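Local structure of CurH (Lyngbya majuscula, 3KG7) at residues Leu134-Ile138 and Pro139-Glu143; Glu198-Pro202 and Val203-Ala207. The protein probably catalyses the dehydration of beta-hydroxyacyl intermediates during curacin assembly, as the dehydratase domain of a polyketide synthase module. All blocks are in the same frame, centred on the assembly; numbering follows the deposited sequence.

Contact 1: residues Leu134-Ile138 and Pro139-Glu143; sequences LSVDI and PALCE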
loop_
_atom_site.group_PDB
_atom_site.type_symbol
_atom_site.label_atom_id
_atom_site.label_comp_id
_atom_site.label_asym_id
_atom_site.label_seq_id
_atom_site.Cartn_x
_atom_site.Cartn_y
_atom_site.Cartn_z
ATOM N N LEU C 134 -4.619 28.415 -28.164
ATOM C CA LEU C 134 -3.515 28.837 -29.024
ATOM C C LEU C 134 -3.291 27.888 -30.205
ATOM O O LEU C 134 -3.029 26.697 -30.017
ATOM C CB LEU C 134 -2.237 28.953 -28.176
ATOM C CG LEU C 134 -0.837 29.152 -28.762
ATOM C CD1 LEU C 134 -0.586 30.598 -29.184
ATOM C CD2 LEU C 134 0.188 28.719 -27.719
ATOM N N SER C 135 -3.418 28.428 -31.414
ATOM C CA SER C 135 -3.046 27.730 -32.645
ATOM C C SER C 135 -1.676 28.252 -33.108
ATOM O O SER C 135 -1.113 29.146 -32.468
ATOM C CB SER C 135 -4.120 27.954 -33.719
ATOM O OG SER C 135 -3.754 27.380 -34.963
ATOM N N VAL C 136 -1.141 27.683 -34.193
ATOM C CA VAL C 136 0.129 28.122 -34.807
ATOM C C VAL C 136 0.283 27.533 -36.223
ATOM O O VAL C 136 0.046 26.339 -36.427
ATOM C CB VAL C 136 1.382 27.777 -33.907
ATOM C CG1 VAL C 136 2.573 27.322 -34.736
ATOM C CG2 VAL C 136 1.783 28.961 -33.034
ATOM N N ASP C 137 0.657 28.370 -37.193
ATOM C CA ASP C 137 1.048 27.872 -38.519
ATOM C C ASP C 137 2.510 27.433 -38.480
ATOM O O ASP C 137 3.423 28.267 -38.428
ATOM C CB ASP C 137 0.832 28.920 -39.617
ATOM C CG ASP C 137 0.914 28.323 -41.026
ATOM O OD1 ASP C 137 1.771 28.765 -41.817
ATOM O OD2 ASP C 137 0.124 27.406 -41.343
ATOM N N ILE C 138 2.719 26.118 -38.512
ATOM C CA ILE C 138 4.044 25.550 -38.285
ATOM C C ILE C 138 5.065 25.758 -39.425
ATOM O O ILE C 138 6.226 26.083 -39.141
ATOM C CB ILE C 138 3.975 24.067 -37.751
ATOM C CG1 ILE C 138 5.167 23.758 -36.835
ATOM C CG2 ILE C 138 3.807 23.038 -38.880
ATOM C CD1 ILE C 138 5.093 24.462 -35.486
ATOM N N PRO C 139 4.645 25.608 -40.705
ATOM C CA PRO C 139 5.613 25.843 -41.785
ATOM C C PRO C 139 6.089 27.297 -41.863
ATOM O O PRO C 139 7.187 27.551 -42.357
ATOM C CB PRO C 139 4.836 25.465 -43.054
ATOM C CG PRO C 139 3.674 24.655 -42.582
ATOM C CD PRO C 139 3.327 25.232 -41.250
ATOM N N ALA C 140 5.270 28.229 -41.374
ATOM C CA ALA C 140 5.629 29.653 -41.314
ATOM C C ALA C 140 6.647 29.967 -40.214
ATOM O O ALA C 140 7.542 30.788 -40.412
ATOM C CB ALA C 140 4.382 30.516 -41.148
ATOM N N LEU C 141 6.503 29.322 -39.059
ATOM C CA LEU C 141 7.470 29.465 -37.975
ATOM C C LEU C 141 8.867 29.055 -38.418
ATOM O O LEU C 141 9.842 29.757 -38.150
ATOM C CB LEU C 141 7.052 28.641 -36.756
ATOM C CG LEU C 141 6.396 29.383 -35.594
ATOM C CD1 LEU C 141 5.060 30.018 -35.992
ATOM C CD2 LEU C 141 6.216 28.423 -34.437
ATOM N N CYS C 142 8.945 27.920 -39.111
ATOM C CA CYS C 142 10.216 27.388 -39.602
ATOM C C CYS C 142 10.695 28.101 -40.862
ATOM O O CYS C 142 11.693 27.700 -41.462
ATOM C CB CYS C 142 10.099 25.886 -39.870
ATOM S SG CYS C 142 9.463 24.936 -38.486
ATOM N N GLU C 143 9.977 29.151 -41.258
ATOM C CA GLU C 143 10.361 29.976 -42.402
ATOM C C GLU C 143 10.801 31.375 -41.950
ATOM O O GLU C 143 11.354 32.144 -42.741
ATOM C CB GLU C 143 9.222 30.053 -43.427
ATOM C CG GLU C 143 9.687 30.233 -44.876
ATOM C CD GLU C 143 8.574 30.046 -45.901
ATOM O OE1 GLU C 143 8.611 30.732 -46.946
ATOM O OE2 GLU C 143 7.668 29.217 -45.674
#
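Ile138, Pro139 and Asp137 bury the most surface where the chain turns from loop into helix 138-144. Ile138 CG2 meets the N–CD edge of the proline, 3.3 Å from Pro139 CD, and the two side chains cross at about a right angle. Asp137 occupies the N-cap position. Its CG stands opposite the backbone N (chi1 -166°), which sends the carboxylate forward along the first turn: OD1 meets the methyl Ala140 CB at 3.2 Å, and OD2 lies 3.9 Å from Pro139 CD. Two backbone bonds close the turn. Leu141 N donates weakly to Asp137 O at 3.3 Å, while Cys142 N reaches Ile138 O over the same 3.3 Å with an N-H...O angle of 164°, the i to i+4 spacing of an alpha-helix. Farther back in the loop, Val136 CG1 touches Leu141 CD2 at 3.8 Å, so the extended approach also rests against the helix. The turn lies at the surface, with its apolar side against strands 243-255 and 181-186: Ile138 meets Tyr245 and Leu141 meets Tyr247, both of strand 243-255, and both Ile138 and Leu141 also touch Leu182 of strand 181-186.

Contact 2: residues Glu198-Pro202 and Val203-Ala207; sequences EPIHP and VLIDA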
loop_
_atom_site.group_PDB
_atom_site.type_symbol
_atom_site.label_atom_id
_atom_site.label_comp_id
_atom_site.label_asym_id
_atom_site.label_seq_id
_atom_site.Cartn_x
_atom_site.Cartn_y
_atom_site.Cartn_z
ATOM N N GLU C 198 1.232 5.428 -21.415
ATOM C CA GLU C 198 1.188 6.617 -20.564
ATOM C C GLU C 198 1.093 7.893 -21.435
ATOM O O GLU C 198 1.663 7.943 -22.531
ATOM C CB GLU C 198 2.390 6.646 -19.595
ATOM C CG GLU C 198 3.784 6.904 -20.204
ATOM C CD GLU C 198 4.289 5.780 -21.101
ATOM O OE1 GLU C 198 4.482 4.642 -20.618
ATOM O OE2 GLU C 198 4.506 6.042 -22.302
ATOM N N PRO C 199 0.364 8.924 -20.958
ATOM C CA PRO C 199 0.132 10.122 -21.780
ATOM C C PRO C 199 1.423 10.733 -22.308
ATOM O O PRO C 199 1.497 11.123 -23.480
ATOM C CB PRO C 199 -0.532 11.106 -20.817
ATOM C CG PRO C 199 -1.002 10.297 -19.663
ATOM C CD PRO C 199 -0.262 9.018 -19.624
ATOM N N ILE C 200 2.429 10.823 -21.442
ATOM C CA ILE C 200 3.724 11.416 -21.796
ATOM C C ILE C 200 4.837 10.790 -20.965
ATOM O O ILE C 200 4.791 10.793 -19.734
ATOM C CB ILE C 200 3.725 12.957 -21.657
ATOM C CG1 ILE C 200 4.969 13.573 -22.306
ATOM C CG2 ILE C 200 3.607 13.393 -20.195
ATOM C CD1 ILE C 200 4.890 15.090 -22.451
ATOM N N HIS C 201 5.828 10.225 -21.646
ATOM C CA HIS C 201 6.959 9.630 -20.967
ATOM C C HIS C 201 7.853 10.715 -20.390
ATOM O O HIS C 201 8.020 11.766 -21.017
ATOM C CB HIS C 201 7.771 8.768 -21.928
ATOM C CG HIS C 201 8.793 7.915 -21.242
ATOM N ND1 HIS C 201 10.085 8.344 -21.009
ATOM C CD2 HIS C 201 8.701 6.675 -20.703
ATOM C CE1 HIS C 201 10.749 7.395 -20.372
ATOM N NE2 HIS C 201 9.933 6.374 -20.172
ATOM N N PRO C 202 8.441 10.462 -19.201
ATOM C CA PRO C 202 9.432 11.350 -18.595
ATOM C C PRO C 202 10.389 12.001 -19.598
ATOM O O PRO C 202 10.546 13.219 -19.593
ATOM C CB PRO C 202 10.206 10.410 -17.683
ATOM C CG PRO C 202 9.178 9.433 -17.213
ATOM C CD PRO C 202 8.184 9.286 -18.345
ATOM N N VAL C 203 11.005 11.200 -20.464
ATOM C CA VAL C 203 11.941 11.721 -21.468
ATOM C C VAL C 203 11.305 12.782 -22.372
ATOM O O VAL C 203 11.871 13.858 -22.577
ATOM C CB VAL C 203 12.541 10.585 -22.299
ATOM C CG1 VAL C 203 13.279 11.115 -23.517
ATOM C CG2 VAL C 203 13.459 9.733 -21.420
ATOM N N LEU C 204 10.116 12.489 -22.885
ATOM C CA LEU C 204 9.416 13.412 -23.773
ATOM C C LEU C 204 9.070 14.729 -23.090
ATOM O O LEU C 204 9.192 15.793 -23.702
ATOM C CB LEU C 204 8.148 12.763 -24.319
ATOM C CG LEU C 204 8.329 11.547 -25.225
ATOM C CD1 LEU C 204 6.996 10.783 -25.334
ATOM C CD2 LEU C 204 8.845 11.965 -26.591
ATOM N N ILE C 205 8.623 14.667 -21.836
ATOM C CA ILE C 205 8.337 15.910 -21.119
ATOM C C ILE C 205 9.643 16.622 -20.774
ATOM O O ILE C 205 9.699 17.853 -20.786
ATOM C CB ILE C 205 7.338 15.757 -19.910
ATOM C CG1 ILE C 205 6.905 17.142 -19.399
ATOM C CG2 ILE C 205 7.903 14.870 -18.797
ATOM C CD1 ILE C 205 5.791 17.121 -18.358
ATOM N N ASP C 206 10.706 15.860 -20.535
ATOM C CA ASP C 206 11.993 16.496 -20.288
ATOM C C ASP C 206 12.507 17.237 -21.498
ATOM O O ASP C 206 13.061 18.319 -21.363
ATOM C CB ASP C 206 13.071 15.535 -19.816
ATOM C CG ASP C 206 14.280 16.279 -19.317
ATOM O OD1 ASP C 206 14.117 17.033 -18.331
ATOM O OD2 ASP C 206 15.367 16.164 -19.932
ATOM N N ALA C 207 12.324 16.642 -22.671
ATOM C CA ALA C 207 12.750 17.243 -23.927
ATOM C C ALA C 207 12.145 18.623 -24.155
ATOM O O ALA C 207 12.762 19.488 -24.771
ATOM C CB ALA C 207 12.409 16.336 -25.071
#
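His201 caps the helix that begins with Pro202 by bringing its imidazole back to the amide of Val203. The side chain starts at CB, which lies 4.0 Å from Leu204 CD1. From there CG is opposite the backbone N (chi1 -169°), and the ring turns toward the first helical turn. CG itself is 4.0 Å from Val203 N; the next atom, ND1, accepts the bond from that N-H at 3.0 Å. The amide nitrogen is tilted 26° out of the ring plane, while the bond itself stays fairly straight, with an N-H...N angle of 159°. Beyond it, CE1 meets Val203 CG2 at 3.7 Å, Val203 CA lies in plane at the ring edge, and Pro202 CD rests over one face, offset toward the rim. Outside the turn, Trp37 joins the imidazole in an edge-to-face pair. Replacing the imidazole by the methyl of an alanine is likely to leave the Val203 amide without its capping acceptor and Trp37 without its edge-to-face partner.

The backbone continues the grip: Ile205 N donates to His201 O at 3.1 Å, and Asp206 N to Pro202 O at 2.8 Å. Ile200, one residue before the cap, sets CD1 3.6 Å from Ile205 CB, the two side chains crossing at about a right angle, and its CG1 packs on Leu204 CB. All of this is buried, with Pro202 against Ser53 and Ala56 of helix 52-62. The run His-Pro-Val-Leu-Ile-Asp matches the HPxxxD motif of polyketide synthase dehydratases, consistent with a histidine N-cap that positions Asp206 at the active site of a double hotdog fold.

How the contacts relate
Both contacts start a helix from an N-cap residue, but a side-chain capping bond is made in contact 2 by His201, whereas Asp137 in contact 1 grips the helix through its backbone carbonyl, weakly. They also occupy different depths of the fold. Contact 1 is centred about 25 Å from the centre of the chain, at the surface; contact 2 is centred about 7 Å from it, in the interior. Their centres lie about 23 Å apart and their nearest atoms about 14 Å, so they do not touch. Strand 181-186 links them, meeting contact 1 through Leu182 and contact 2 through Ile185. Only contact 2 carries the motif linked to the probable active site, and contact 1 lies well away from it.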